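Local coordinates for free methionine-R-sulfoxide reductase (Saccharomyces cerevisiae, PDB 1F5M), which catalyses the thioredoxin-dependent reduction of the R-enantiomer of free methionine sulfoxide to methionine, helping to protect yeast against oxidative stress, at residues Y57-D63 and C152-F158. Numbering follows the deposited sequence.
Sequences YKSLAVD and CLDYEGF
At one end of the central strands of the antiparallel sheet of this GAF domain, the turn that leads from helix 42-59 into strand 64-72 meets the loop joining strand 144-152 to helix 160-176, and Asp-63 and Leu-153 make the join just where strand 64-72 starts and its neighbour 144-152 finishes. Leu-153 N gives a nearly straight hydrogen bond to Asp-63 O (2.9 Å, 170° at the hydrogen), continuing the pairing of the strands one residue beyond their ends. The helix finishes in a Schellman motif: Ala-61 takes positive phi, its N bonds back to Lys-58 O, and Val-62 N reaches Tyr-57 O. The chain is thereby turned so that Val-62 points at the opposite loop. With CG1 anti to the backbone N (chi1 174°), this compact branched side chain sets that methyl 3.9 Å from Cys-152 SG and 4.0 Å from Gly-157 O. A beta carbon at Gly-157 would run into that sulfur, which also accepts a long hydrogen bond from Asp-154 N. Deeper in, the edge of Phe-158 is directed at the face of Tyr-57 in an offset edge-to-face pair, planes at 68°, while the tyrosine hydroxyl bonds to Asp-162 of helix 160-176. Toward the surface, charged groups and waters take over. Asp-63 OD1 forms a long salt bridge (3.4 Å) with Lys-58 NZ, which also bonds Ile-64 O, and the carboxylate lies against Leu-153 CD1; an alanine here would probably leave the lysine without this countercharge and uncover part of the leucine. The carboxylates of Asp-63 and Asp-154 lie close, and water probably eases their repulsion: one molecule donates to Asp-63 OD2 (2.6 Å) and Asp-154 OD1, and a second accepts from Asp-63 N and donates to Asp-154 OD2 at 2.6 Å.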
loop_
_atom_site.group_PDB
_atom_site.type_symbol
_atom_site.label_atom_id
_atom_site.label_comp_id
_atom_site.label_asym_id
_atom_site.label_seq_id
_atom_site.Cartn_x
_atom_site.Cartn_y
_atom_site.Cartn_z
ATOM N N TYR B 57 -12.345 -8.608 -0.595
ATOM C CA TYR B 57 -13.352 -8.226 -1.578
ATOM C C TYR B 57 -13.167 -8.885 -2.926
ATOM O O TYR B 57 -14.156 -9.137 -3.621
ATOM C CB TYR B 57 -13.438 -6.701 -1.718
ATOM C CG TYR B 57 -14.284 -6.155 -0.606
ATOM C CD1 TYR B 57 -13.713 -5.820 0.618
ATOM C CD2 TYR B 57 -15.686 -6.149 -0.714
ATOM C CE1 TYR B 57 -14.506 -5.513 1.722
ATOM C CE2 TYR B 57 -16.487 -5.844 0.383
ATOM C CZ TYR B 57 -15.892 -5.535 1.599
ATOM O OH TYR B 57 -16.641 -5.331 2.731
ATOM N N LYS B 58 -11.921 -9.193 -3.296
ATOM C CA LYS B 58 -11.678 -9.847 -4.575
ATOM C C LYS B 58 -12.295 -11.230 -4.508
ATOM O O LYS B 58 -12.895 -11.685 -5.479
ATOM C CB LYS B 58 -10.153 -9.983 -4.876
ATOM C CG LYS B 58 -9.534 -8.768 -5.607
ATOM C CD LYS B 58 -10.392 -8.408 -6.824
ATOM C CE LYS B 58 -9.847 -7.283 -7.713
ATOM N NZ LYS B 58 -10.968 -6.637 -8.572
ATOM N N SER B 59 -12.153 -11.911 -3.368
ATOM C CA SER B 59 -12.694 -13.259 -3.268
ATOM C C SER B 59 -14.214 -13.244 -3.134
ATOM O O SER B 59 -14.857 -14.204 -3.547
ATOM C CB SER B 59 -12.038 -14.043 -2.127
ATOM O OG SER B 59 -12.554 -13.659 -0.890
ATOM N N LEU B 60 -14.783 -12.167 -2.590
ATOM C CA LEU B 60 -16.258 -12.038 -2.481
ATOM C C LEU B 60 -16.817 -11.680 -3.855
ATOM O O LEU B 60 -18.029 -11.445 -4.024
ATOM C CB LEU B 60 -16.649 -10.920 -1.516
ATOM C CG LEU B 60 -16.917 -11.188 -0.033
ATOM C CD1 LEU B 60 -16.870 -12.655 0.291
ATOM C CD2 LEU B 60 -15.936 -10.416 0.782
ATOM N N ALA B 61 -15.918 -11.582 -4.825
ATOM C CA ALA B 61 -16.283 -11.285 -6.195
ATOM C C ALA B 61 -16.925 -9.904 -6.406
ATOM O O ALA B 61 -17.846 -9.748 -7.211
ATOM C CB ALA B 61 -17.205 -12.420 -6.752
ATOM N N VAL B 62 -16.456 -8.924 -5.639
ATOM C CA VAL B 62 -16.868 -7.552 -5.775
ATOM C C VAL B 62 -15.699 -7.023 -6.628
ATOM O O VAL B 62 -14.509 -7.220 -6.276
ATOM C CB VAL B 62 -16.909 -6.847 -4.396
ATOM C CG1 VAL B 62 -17.191 -5.364 -4.586
ATOM C CG2 VAL B 62 -18.049 -7.450 -3.528
ATOM N N ASP B 63 -16.007 -6.378 -7.751
ATOM C CA ASP B 63 -14.945 -5.898 -8.645
ATOM C C ASP B 63 -14.340 -4.591 -8.138
ATOM O O ASP B 63 -14.511 -3.539 -8.746
ATOM C CB ASP B 63 -15.540 -5.738 -10.045
ATOM C CG ASP B 63 -14.510 -5.679 -11.133
ATOM O OD1 ASP B 63 -13.283 -5.888 -10.926
ATOM O OD2 ASP B 63 -14.940 -5.444 -12.259
ATOM N N CYS B 152 -15.257 0.679 -6.002
ATOM C CA CYS B 152 -15.731 -0.454 -6.815
ATOM C C CYS B 152 -15.994 -0.023 -8.248
ATOM O O CYS B 152 -16.516 1.072 -8.490
ATOM C CB CYS B 152 -17.027 -1.037 -6.191
ATOM S SG CYS B 152 -17.805 -2.404 -7.107
ATOM N N LEU B 153 -15.726 -0.914 -9.201
ATOM C CA LEU B 153 -15.943 -0.618 -10.620
ATOM C C LEU B 153 -17.389 -0.682 -11.062
ATOM O O LEU B 153 -17.708 -0.207 -12.143
ATOM C CB LEU B 153 -15.133 -1.562 -11.500
ATOM C CG LEU B 153 -13.617 -1.348 -11.350
ATOM C CD1 LEU B 153 -12.883 -2.388 -12.177
ATOM C CD2 LEU B 153 -13.237 0.024 -11.809
ATOM N N ASP B 154 -18.251 -1.307 -10.256
ATOM C CA ASP B 154 -19.684 -1.375 -10.597
ATOM C C ASP B 154 -20.472 -0.502 -9.631
ATOM O O ASP B 154 -19.999 -0.217 -8.526
ATOM C CB ASP B 154 -20.239 -2.814 -10.460
ATOM C CG ASP B 154 -19.498 -3.855 -11.325
ATOM O OD1 ASP B 154 -19.277 -3.612 -12.529
ATOM O OD2 ASP B 154 -19.169 -4.950 -10.795
ATOM N N TYR B 155 -21.675 -0.081 -10.037
ATOM C CA TYR B 155 -22.555 0.676 -9.150
ATOM C C TYR B 155 -23.032 -0.304 -8.077
ATOM O O TYR B 155 -22.952 -1.518 -8.256
ATOM C CB TYR B 155 -23.828 1.170 -9.883
ATOM C CG TYR B 155 -23.583 2.162 -11.004
ATOM C CD1 TYR B 155 -23.717 1.789 -12.334
ATOM C CD2 TYR B 155 -23.159 3.451 -10.730
ATOM C CE1 TYR B 155 -23.433 2.666 -13.376
ATOM C CE2 TYR B 155 -22.865 4.339 -11.765
ATOM C CZ TYR B 155 -23.003 3.923 -13.085
ATOM O OH TYR B 155 -22.615 4.748 -14.109
ATOM N N GLU B 156 -23.515 0.224 -6.953
ATOM C CA GLU B 156 -24.079 -0.614 -5.900
ATOM C C GLU B 156 -23.181 -1.754 -5.436
ATOM O O GLU B 156 -23.634 -2.888 -5.223
ATOM C CB GLU B 156 -25.425 -1.191 -6.385
ATOM C CG GLU B 156 -26.507 -0.139 -6.709
ATOM C CD GLU B 156 -27.506 -0.606 -7.806
ATOM O OE1 GLU B 156 -28.207 0.256 -8.399
ATOM O OE2 GLU B 156 -27.605 -1.833 -8.086
ATOM N N GLY B 157 -21.909 -1.489 -5.257
ATOM C CA GLY B 157 -21.065 -2.594 -4.821
ATOM C C GLY B 157 -21.053 -2.901 -3.326
ATOM O O GLY B 157 -20.620 -3.976 -2.953
ATOM N N PHE B 158 -21.555 -1.989 -2.486
ATOM C CA PHE B 158 -21.527 -2.146 -1.013
ATOM C C PHE B 158 -22.865 -2.027 -0.266
ATOM O O PHE B 158 -23.802 -1.378 -0.746
ATOM C CB PHE B 158 -20.560 -1.126 -0.428
ATOM C CG PHE B 158 -19.233 -1.122 -1.091
ATOM C CD1 PHE B 158 -18.916 -0.161 -2.047
ATOM C CD2 PHE B 158 -18.300 -2.113 -0.794
ATOM C CE1 PHE B 158 -17.669 -0.177 -2.715
ATOM C CE2 PHE B 158 -17.060 -2.158 -1.444
ATOM C CZ PHE B 158 -16.738 -1.183 -2.415
HETATM O O HOH W 1 -18.748 -5.762 -8.332
HETATM O O HOH W 2 -17.121 -4.963 -13.546
#